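Local coordinates for protein cystalysin (Treponema denticola, PDB 1C7N) that binds pyridoxal-5'-phosphate as a homodimer of the aminotransferase class I and II family, at residues T150-L156 against E185-I189; L53-L57 against T275-A280; F309-H314 against L386-K391. All blocks are in the same frame, centred on the assembly; numbering follows the deposited sequence.

Contact 1. Residues T150-L156 against E185-I189. Unlike the reference sequence in segment 150-156: Q154 (reference Glu).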
loop_
_atom_site.group_PDB
_atom_site.type_symbol
_atom_site.label_atom_id
_atom_site.label_comp_id
_atom_site.label_asym_id
_atom_site.label_seq_id
_atom_site.Cartn_x
_atom_site.Cartn_y
_atom_site.Cartn_z
ATOM N N THR A 150 19.844 -13.480 25.649
ATOM C CA THR A 150 20.879 -12.452 25.573
ATOM C C THR A 150 21.662 -12.548 24.262
ATOM O O THR A 150 21.636 -13.576 23.584
ATOM C CB THR A 150 21.868 -12.572 26.753
ATOM O OG1 THR A 150 22.349 -13.922 26.835
ATOM C CG2 THR A 150 21.185 -12.187 28.062
ATOM N N ILE A 151 22.364 -11.471 23.925
ATOM C CA ILE A 151 23.151 -11.383 22.696
ATOM C C ILE A 151 24.513 -12.072 22.780
ATOM O O ILE A 151 25.201 -11.975 23.792
ATOM C CB ILE A 151 23.400 -9.904 22.323
ATOM C CG1 ILE A 151 22.067 -9.161 22.188
ATOM C CG2 ILE A 151 24.205 -9.815 21.041
ATOM C CD1 ILE A 151 21.191 -9.661 21.075
ATOM N N ASP A 152 24.894 -12.775 21.719
ATOM C CA ASP A 152 26.200 -13.433 21.674
ATOM C C ASP A 152 27.135 -12.398 21.051
ATOM O O ASP A 152 27.350 -12.396 19.839
ATOM C CB ASP A 152 26.162 -14.678 20.787
ATOM C CG ASP A 152 27.471 -15.449 20.811
ATOM O OD1 ASP A 152 28.519 -14.833 21.110
ATOM O OD2 ASP A 152 27.455 -16.665 20.514
ATOM N N PHE A 153 27.684 -11.517 21.880
ATOM C CA PHE A 153 28.556 -10.457 21.383
ATOM C C PHE A 153 29.839 -10.912 20.695
ATOM O O PHE A 153 30.242 -10.320 19.691
ATOM C CB PHE A 153 28.877 -9.481 22.516
ATOM C CG PHE A 153 27.660 -8.808 23.088
ATOM C CD1 PHE A 153 27.143 -9.200 24.319
ATOM C CD2 PHE A 153 27.019 -7.791 22.385
ATOM C CE1 PHE A 153 26.003 -8.589 24.844
ATOM C CE2 PHE A 153 25.878 -7.173 22.900
ATOM C CZ PHE A 153 25.369 -7.574 24.132
ATOM N N GLN A 154 30.481 -11.951 21.215
ATOM C CA GLN A 154 31.707 -12.446 20.602
ATOM C C GLN A 154 31.428 -12.858 19.158
ATOM O O GLN A 154 32.153 -12.473 18.238
ATOM C CB GLN A 154 32.256 -13.647 21.374
ATOM C CG GLN A 154 32.522 -13.385 22.847
ATOM C CD GLN A 154 33.249 -14.539 23.512
ATOM O OE1 GLN A 154 32.842 -15.697 23.388
ATOM N NE2 GLN A 154 34.329 -14.230 24.225
ATOM N N LYS A 155 30.375 -13.646 18.965
ATOM C CA LYS A 155 30.004 -14.103 17.630
ATOM C C LYS A 155 29.569 -12.930 16.756
ATOM O O LYS A 155 29.913 -12.868 15.576
ATOM C CB LYS A 155 28.869 -15.128 17.710
ATOM C CG LYS A 155 28.374 -15.591 16.346
ATOM C CD LYS A 155 27.214 -16.576 16.449
ATOM C CE LYS A 155 27.657 -17.928 16.997
ATOM N NZ LYS A 155 26.556 -18.934 16.918
ATOM N N LEU A 156 28.816 -12.001 17.337
ATOM C CA LEU A 156 28.345 -10.846 16.580
ATOM C C LEU A 156 29.507 -9.991 16.082
ATOM O O LEU A 156 29.496 -9.533 14.938
ATOM C CB LEU A 156 27.396 -9.992 17.426
ATOM C CG LEU A 156 26.833 -8.735 16.747
ATOM C CD1 LEU A 156 26.079 -9.120 15.475
ATOM C CD2 LEU A 156 25.913 -7.999 17.708
ATOM N N GLU A 185 23.539 -3.266 26.562
ATOM C CA GLU A 185 23.528 -4.203 25.445
ATOM C C GLU A 185 23.577 -3.418 24.132
ATOM O O GLU A 185 24.319 -3.766 23.214
ATOM C CB GLU A 185 22.261 -5.068 25.495
ATOM C CG GLU A 185 22.131 -5.911 26.755
ATOM C CD GLU A 185 20.812 -6.676 26.826
ATOM O OE1 GLU A 185 19.743 -6.031 26.769
ATOM O OE2 GLU A 185 20.849 -7.922 26.949
ATOM N N LEU A 186 22.784 -2.353 24.049
ATOM C CA LEU A 186 22.752 -1.516 22.854
ATOM C C LEU A 186 24.089 -0.812 22.624
ATOM O O LEU A 186 24.469 -0.555 21.482
ATOM C CB LEU A 186 21.624 -0.477 22.951
ATOM C CG LEU A 186 20.194 -1.023 22.852
ATOM C CD1 LEU A 186 19.186 0.117 22.977
ATOM C CD2 LEU A 186 20.017 -1.759 21.525
ATOM N N GLN A 187 24.797 -0.498 23.709
ATOM C CA GLN A 187 26.098 0.161 23.612
ATOM C C GLN A 187 27.106 -0.787 22.978
ATOM O O GLN A 187 27.846 -0.397 22.073
ATOM C CB GLN A 187 26.592 0.586 25.000
ATOM C CG GLN A 187 25.821 1.756 25.607
ATOM C CD GLN A 187 26.139 3.087 24.937
ATOM O OE1 GLN A 187 25.320 4.010 24.947
ATOM N NE2 GLN A 187 27.335 3.196 24.367
ATOM N N LYS A 188 27.133 -2.032 23.450
ATOM C CA LYS A 188 28.050 -3.037 22.919
ATOM C C LYS A 188 27.806 -3.267 21.434
ATOM O O LYS A 188 28.746 -3.431 20.655
ATOM C CB LYS A 188 27.890 -4.368 23.656
ATOM C CG LYS A 188 28.636 -4.483 24.974
ATOM C CD LYS A 188 28.655 -5.943 25.422
ATOM C CE LYS A 188 29.493 -6.155 26.669
ATOM N NZ LYS A 188 29.608 -7.610 27.005
ATOM N N ILE A 189 26.536 -3.295 21.044
ATOM C CA ILE A 189 26.193 -3.502 19.646
ATOM C C ILE A 189 26.594 -2.268 18.844
ATOM O O ILE A 189 27.108 -2.387 17.733
ATOM C CB ILE A 189 24.684 -3.764 19.468
ATOM C CG1 ILE A 189 24.277 -4.987 20.294
ATOM C CG2 ILE A 189 24.364 -3.987 17.981
ATOM C CD1 ILE A 189 22.793 -5.284 20.269
HETATM O O HOH W 1 22.726 -9.385 25.840
#
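F153, in the first turn of helix 153-160, lays its ring against K188 and I189 of helix 183-195, which packs on the mixed seven-stranded sheet of the pyridoxal-5'-phosphate (fold type I) aminotransferase fold. K188 comes over one face of the ring in a CH-pi contact: its CD stands 3.6 Å from the centroid of the F153 ring, only 4° off the ring normal. Beyond CG the lysine chain is extended and crosses the aromatic side chain at about a right angle, with CB of K188 also 3.5 Å from CE2 of F153. CB of I151 lies over the opposite face, toward its rim. At the ring's edge, in plane, CG1 of I189 meets CE2 of F153 at 3.8 Å; with CG1 beside the backbone N (chi1 -58°), I189 turns that branch to the ring and also touches L156, while its side chain reaches strand 165-171. CE2 of F153 is also 3.8 Å from the carbonyl O of E185. In the carboxylate of E185, OE1 forms a salt bridge with R179 and accepts from the backbone N of K182. OE2 of E185 accepts a hydrogen bond from a water whose oxygen is 2.6 Å away, and the same water accepts from the backbone N of I151 at 2.9 Å.

Contact 2. Residues L53-L57 against T275-A280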
loop_
_atom_site.group_PDB
_atom_site.type_symbol
_atom_site.label_atom_id
_atom_site.label_comp_id
_atom_site.label_asym_id
_atom_site.label_seq_id
_atom_site.Cartn_x
_atom_site.Cartn_y
_atom_site.Cartn_z
ATOM N N LEU A 53 -12.113 8.476 12.493
ATOM C CA LEU A 53 -12.140 8.096 11.081
ATOM C C LEU A 53 -13.495 8.419 10.459
ATOM O O LEU A 53 -13.571 8.869 9.315
ATOM C CB LEU A 53 -11.828 6.603 10.916
ATOM C CG LEU A 53 -10.390 6.203 11.264
ATOM C CD1 LEU A 53 -10.214 4.693 11.152
ATOM C CD2 LEU A 53 -9.438 6.916 10.325
ATOM N N LYS A 54 -14.564 8.185 11.215
ATOM C CA LYS A 54 -15.905 8.475 10.733
ATOM C C LYS A 54 -16.071 9.985 10.526
ATOM O O LYS A 54 -16.668 10.426 9.540
ATOM C CB LYS A 54 -16.935 7.940 11.728
ATOM C CG LYS A 54 -16.999 6.415 11.750
ATOM C CD LYS A 54 -17.605 5.878 13.040
ATOM C CE LYS A 54 -19.025 6.355 13.254
ATOM N NZ LYS A 54 -19.608 5.791 14.504
ATOM N N LYS A 55 -15.539 10.774 11.452
ATOM C CA LYS A 55 -15.609 12.229 11.338
ATOM C C LYS A 55 -14.867 12.663 10.074
ATOM O O LYS A 55 -15.350 13.505 9.314
ATOM C CB LYS A 55 -14.963 12.892 12.557
ATOM C CG LYS A 55 -14.754 14.401 12.408
ATOM C CD LYS A 55 -14.092 14.996 13.643
ATOM C CE LYS A 55 -13.841 16.490 13.471
ATOM N NZ LYS A 55 -13.089 17.044 14.635
ATOM N N TYR A 56 -13.693 12.072 9.852
ATOM C CA TYR A 56 -12.875 12.399 8.690
ATOM C C TYR A 56 -13.575 12.018 7.386
ATOM O O TYR A 56 -13.510 12.756 6.402
ATOM C CB TYR A 56 -11.526 11.679 8.770
ATOM C CG TYR A 56 -10.473 12.214 7.825
ATOM C CD1 TYR A 56 -9.755 11.356 6.994
ATOM C CD2 TYR A 56 -10.165 13.575 7.789
ATOM C CE1 TYR A 56 -8.753 11.834 6.154
ATOM C CE2 TYR A 56 -9.165 14.065 6.950
ATOM C CZ TYR A 56 -8.462 13.187 6.138
ATOM O OH TYR A 56 -7.452 13.652 5.328
ATOM N N LEU A 57 -14.235 10.864 7.379
ATOM C CA LEU A 57 -14.937 10.406 6.186
ATOM C C LEU A 57 -16.013 11.402 5.764
ATOM O O LEU A 57 -16.331 11.514 4.580
ATOM C CB LEU A 57 -15.558 9.025 6.427
ATOM C CG LEU A 57 -14.572 7.849 6.375
ATOM C CD1 LEU A 57 -15.256 6.564 6.838
ATOM C CD2 LEU A 57 -14.055 7.691 4.957
ATOM N N THR A 275 -5.184 7.842 2.146
ATOM C CA THR A 275 -5.625 8.937 3.004
ATOM C C THR A 275 -5.997 8.558 4.434
ATOM O O THR A 275 -5.656 9.274 5.380
ATOM C CB THR A 275 -6.831 9.660 2.387
ATOM O OG1 THR A 275 -7.263 10.705 3.266
ATOM C CG2 THR A 275 -7.970 8.689 2.168
ATOM N N LEU A 276 -6.706 7.445 4.599
ATOM C CA LEU A 276 -7.108 7.017 5.934
ATOM C C LEU A 276 -5.918 6.519 6.742
ATOM O O LEU A 276 -5.919 6.606 7.970
ATOM C CB LEU A 276 -8.182 5.934 5.843
ATOM C CG LEU A 276 -9.461 6.425 5.156
ATOM C CD1 LEU A 276 -10.458 5.285 5.030
ATOM C CD2 LEU A 276 -10.050 7.584 5.953
ATOM N N GLY A 277 -4.907 6.001 6.050
ATOM C CA GLY A 277 -3.721 5.519 6.729
ATOM C C GLY A 277 -3.012 6.673 7.418
ATOM O O GLY A 277 -2.602 6.570 8.573
ATOM N N TYR A 278 -2.864 7.784 6.710
ATOM C CA TYR A 278 -2.215 8.944 7.300
ATOM C C TYR A 278 -3.006 9.466 8.494
ATOM O O TYR A 278 -2.436 9.710 9.554
ATOM C CB TYR A 278 -2.045 10.062 6.265
ATOM C CG TYR A 278 -1.043 9.731 5.187
ATOM C CD1 TYR A 278 -1.458 9.380 3.904
ATOM C CD2 TYR A 278 0.325 9.734 5.455
ATOM C CE1 TYR A 278 -0.537 9.042 2.913
ATOM C CE2 TYR A 278 1.255 9.391 4.471
ATOM C CZ TYR A 278 0.816 9.048 3.205
ATOM O OH TYR A 278 1.726 8.722 2.226
ATOM N N LYS A 279 -4.318 9.617 8.329
ATOM C CA LYS A 279 -5.173 10.134 9.400
ATOM C C LYS A 279 -5.256 9.216 10.618
ATOM O O LYS A 279 -5.311 9.688 11.756
ATOM C CB LYS A 279 -6.585 10.401 8.875
ATOM C CG LYS A 279 -7.478 11.141 9.864
ATOM C CD LYS A 279 -6.960 12.547 10.129
ATOM C CE LYS A 279 -7.868 13.301 11.081
ATOM N NZ LYS A 279 -7.328 14.650 11.404
ATOM N N ALA A 280 -5.277 7.908 10.373
ATOM C CA ALA A 280 -5.346 6.927 11.451
ATOM C C ALA A 280 -4.149 7.073 12.388
ATOM O O ALA A 280 -4.299 7.049 13.607
ATOM C CB ALA A 280 -5.389 5.510 10.871
HETATM O O HOH W 2 -5.121 11.942 5.360
#
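Y56 rests its ring on the aliphatic part of K279 where helix 47-59 meets helix 275-287, a helix-helix contact at the subunit interface of this fold type I dimer. The axes of the two short segments come within 10.7 Å, with their N-to-C directions 134° apart. CG of K279 lies over one face of the Y56 ring, offset toward the rim and 3.8 Å from its centroid, a CH-pi contact. The bend of the lysine chain at chi2 (65°) lays CG, CD and CE along the ring. At the ring's edge, in plane, CD2 of L276 approaches CD1 of Y56 to 3.9 Å; near the same plane OG1 of T275 is 3.4 Å from CE1 of Y56. The tyrosine gets there with CG anti to its amide nitrogen (chi1 -165°), CB already directed at the other helix.

Beside the ring, CD2 of L276 also meets CD2 of L57 at 4.1 Å, and CD2 of L53 touches both L276 and A280. Further out, the second subunit closes over this leucine cluster: L53 and L57 pack on L57 of the other chain, and L276 on its own counterpart there. The polar end of Y56 is tied to the second helix through water: one molecule lies 2.9 Å from the OH of Y56 and donates to the carbonyl O of T275 at 2.7 Å.

Contact 3. Residues F309-H314 against L386-K391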
loop_
_atom_site.group_PDB
_atom_site.type_symbol
_atom_site.label_atom_id
_atom_site.label_comp_id
_atom_site.label_asym_id
_atom_site.label_seq_id
_atom_site.Cartn_x
_atom_site.Cartn_y
_atom_site.Cartn_z
ATOM N N PHE A 309 -0.998 -20.077 35.256
ATOM C CA PHE A 309 -1.657 -21.293 34.812
ATOM C C PHE A 309 -0.718 -22.491 34.795
ATOM O O PHE A 309 -1.069 -23.564 35.281
ATOM C CB PHE A 309 -2.248 -21.110 33.417
ATOM C CG PHE A 309 -2.748 -22.383 32.813
ATOM C CD1 PHE A 309 -3.949 -22.941 33.233
ATOM C CD2 PHE A 309 -1.990 -23.057 31.860
ATOM C CE1 PHE A 309 -4.389 -24.154 32.712
ATOM C CE2 PHE A 309 -2.420 -24.267 31.332
ATOM C CZ PHE A 309 -3.623 -24.818 31.760
ATOM N N PHE A 310 0.472 -22.320 34.234
ATOM C CA PHE A 310 1.410 -23.431 34.182
ATOM C C PHE A 310 2.046 -23.756 35.534
ATOM O O PHE A 310 2.316 -24.921 35.826
ATOM C CB PHE A 310 2.486 -23.175 33.127
ATOM C CG PHE A 310 1.944 -23.106 31.721
ATOM C CD1 PHE A 310 1.765 -21.880 31.086
ATOM C CD2 PHE A 310 1.583 -24.269 31.043
ATOM C CE1 PHE A 310 1.233 -21.818 29.794
ATOM C CE2 PHE A 310 1.050 -24.213 29.754
ATOM C CZ PHE A 310 0.877 -22.986 29.132
ATOM N N GLU A 311 2.283 -22.746 36.364
ATOM C CA GLU A 311 2.866 -22.998 37.681
ATOM C C GLU A 311 1.890 -23.836 38.504
ATOM O O GLU A 311 2.293 -24.672 39.309
ATOM C CB GLU A 311 3.138 -21.686 38.425
ATOM C CG GLU A 311 4.078 -20.741 37.720
ATOM C CD GLU A 311 4.306 -19.465 38.507
ATOM O OE1 GLU A 311 3.353 -18.999 39.165
ATOM O OE2 GLU A 311 5.428 -18.923 38.454
ATOM N N VAL A 312 0.600 -23.610 38.289
ATOM C CA VAL A 312 -0.438 -24.324 39.026
ATOM C C VAL A 312 -0.877 -25.672 38.449
ATOM O O VAL A 312 -1.140 -26.617 39.199
ATOM C CB VAL A 312 -1.705 -23.440 39.171
ATOM C CG1 VAL A 312 -2.855 -24.261 39.729
ATOM C CG2 VAL A 312 -1.411 -22.245 40.074
ATOM N N ASN A 313 -0.947 -25.769 37.126
ATOM C CA ASN A 313 -1.422 -26.989 36.481
ATOM C C ASN A 313 -0.392 -27.888 35.806
ATOM O O ASN A 313 -0.509 -29.112 35.860
ATOM C CB ASN A 313 -2.505 -26.618 35.467
ATOM C CG ASN A 313 -3.682 -25.912 36.111
ATOM O OD1 ASN A 313 -4.505 -26.536 36.779
ATOM N ND2 ASN A 313 -3.762 -24.600 35.923
ATOM N N HIS A 314 0.602 -27.290 35.156
ATOM C CA HIS A 314 1.632 -28.055 34.461
ATOM C C HIS A 314 2.957 -27.324 34.625
ATOM O O HIS A 314 3.458 -26.708 33.686
ATOM C CB HIS A 314 1.248 -28.189 32.983
ATOM C CG HIS A 314 -0.104 -28.793 32.775
ATOM N ND1 HIS A 314 -0.326 -30.155 32.815
ATOM C CD2 HIS A 314 -1.321 -28.220 32.618
ATOM C CE1 HIS A 314 -1.621 -30.392 32.695
ATOM N NE2 HIS A 314 -2.247 -29.235 32.575
ATOM N N LEU A 386 -6.621 -26.245 26.857
ATOM C CA LEU A 386 -5.267 -26.779 26.848
ATOM C C LEU A 386 -5.098 -27.692 28.060
ATOM O O LEU A 386 -4.531 -28.780 27.963
ATOM C CB LEU A 386 -4.265 -25.627 26.949
ATOM C CG LEU A 386 -2.848 -25.764 26.396
ATOM C CD1 LEU A 386 -1.909 -24.967 27.300
ATOM C CD2 LEU A 386 -2.418 -27.212 26.328
ATOM N N ASN A 387 -5.599 -27.225 29.199
ATOM C CA ASN A 387 -5.533 -27.962 30.457
ATOM C C ASN A 387 -6.109 -29.367 30.300
ATOM O O ASN A 387 -5.463 -30.351 30.656
ATOM C CB ASN A 387 -6.294 -27.192 31.543
ATOM C CG ASN A 387 -5.991 -27.694 32.944
ATOM O OD1 ASN A 387 -4.918 -28.239 33.201
ATOM N ND2 ASN A 387 -6.933 -27.488 33.865
ATOM N N LYS A 388 -7.323 -29.462 29.763
ATOM C CA LYS A 388 -7.957 -30.764 29.566
ATOM C C LYS A 388 -7.189 -31.612 28.554
ATOM O O LYS A 388 -7.055 -32.825 28.722
ATOM C CB LYS A 388 -9.406 -30.602 29.100
ATOM C CG LYS A 388 -10.334 -29.986 30.140
ATOM C CD LYS A 388 -11.771 -30.437 29.926
ATOM C CE LYS A 388 -12.723 -29.790 30.923
ATOM N NZ LYS A 388 -12.796 -28.312 30.744
ATOM N N ALA A 389 -6.680 -30.967 27.508
ATOM C CA ALA A 389 -5.924 -31.661 26.470
ATOM C C ALA A 389 -4.620 -32.235 27.027
ATOM O O ALA A 389 -4.252 -33.376 26.721
ATOM C CB ALA A 389 -5.632 -30.707 25.313
ATOM N N LEU A 390 -3.926 -31.445 27.843
ATOM C CA LEU A 390 -2.678 -31.893 28.444
ATOM C C LEU A 390 -2.945 -33.042 29.411
ATOM O O LEU A 390 -2.192 -34.012 29.453
ATOM C CB LEU A 390 -1.988 -30.740 29.180
ATOM C CG LEU A 390 -1.260 -29.717 28.299
ATOM C CD1 LEU A 390 -0.657 -28.625 29.162
ATOM C CD2 LEU A 390 -0.170 -30.413 27.500
ATOM N N LYS A 391 -4.016 -32.931 30.190
ATOM C CA LYS A 391 -4.361 -33.989 31.135
ATOM C C LYS A 391 -4.639 -35.284 30.378
ATOM O O LYS A 391 -4.128 -36.346 30.736
ATOM C CB LYS A 391 -5.594 -33.598 31.950
ATOM C CG LYS A 391 -5.340 -32.505 32.965
ATOM C CD LYS A 391 -6.636 -32.089 33.640
ATOM C CE LYS A 391 -6.389 -31.007 34.662
ATOM N NZ LYS A 391 -7.660 -30.513 35.242
#
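The carbonyl oxygen of F309, a residue whose ring abuts N387, accepts two bonds from N313: one from the backbone N and one from ND2, at 3.0 Å. The second donor arrives in the carbonyl plane, on a lone pair, and folds the N313 side chain back onto its own helix. Across the contact the polar link is H314 NE2 to N387 OD1, 2.9 Å, bent to 146° at the proton. NE2 lies in the carbonyl plane of the amide, but the oxygen sits somewhat out of the imidazole plane. With CG anti to the backbone N (chi1 -166°), N387 carries its amide to H314, while E384 accepts from its ND2. These residues join the C-terminal part of helix 289-313 to helix 376-393, two helices of the C-terminal part of the fold that run in roughly the same direction, their short axes 37° apart. CD1 of L390 lies over one face of the H314 ring, toward its rim, in a CH-pi contact 3.6 Å from the centroid. CB of N387 meets the edge of the F309 ring, 3.6 Å from CZ. CD1 of L386 touches both phenylalanines, 4.1 Å from CE2 of F309 and 3.9 Å from CZ of F310; CD2 of F309 lies over the centre of the F310 ring.

The three contacts lie far apart, and none touches another. The centres of contacts 1 and 2 are 42 Å apart, those of contacts 1 and 3 are 36 Å apart, and those of contacts 2 and 3 are 44 Å apart. Contact 2 closes a long chain loop, from helix 47-59 to helix 275-287, within which contact 1 is nested; the two sit on opposite sides of the chain's centre. Contact 3 follows in series, its first helix, 289-313, coming directly after helix 275-287. Contact 1 lies where helix 183-195 packs on strand 165-171 of the seven-stranded sheet, contact 3 among the C-terminal helices; neither is touched by the second subunit, which contact 2 faces. The side chain of T275 there is about 12 Å from a bound pyridoxal-5'-phosphate.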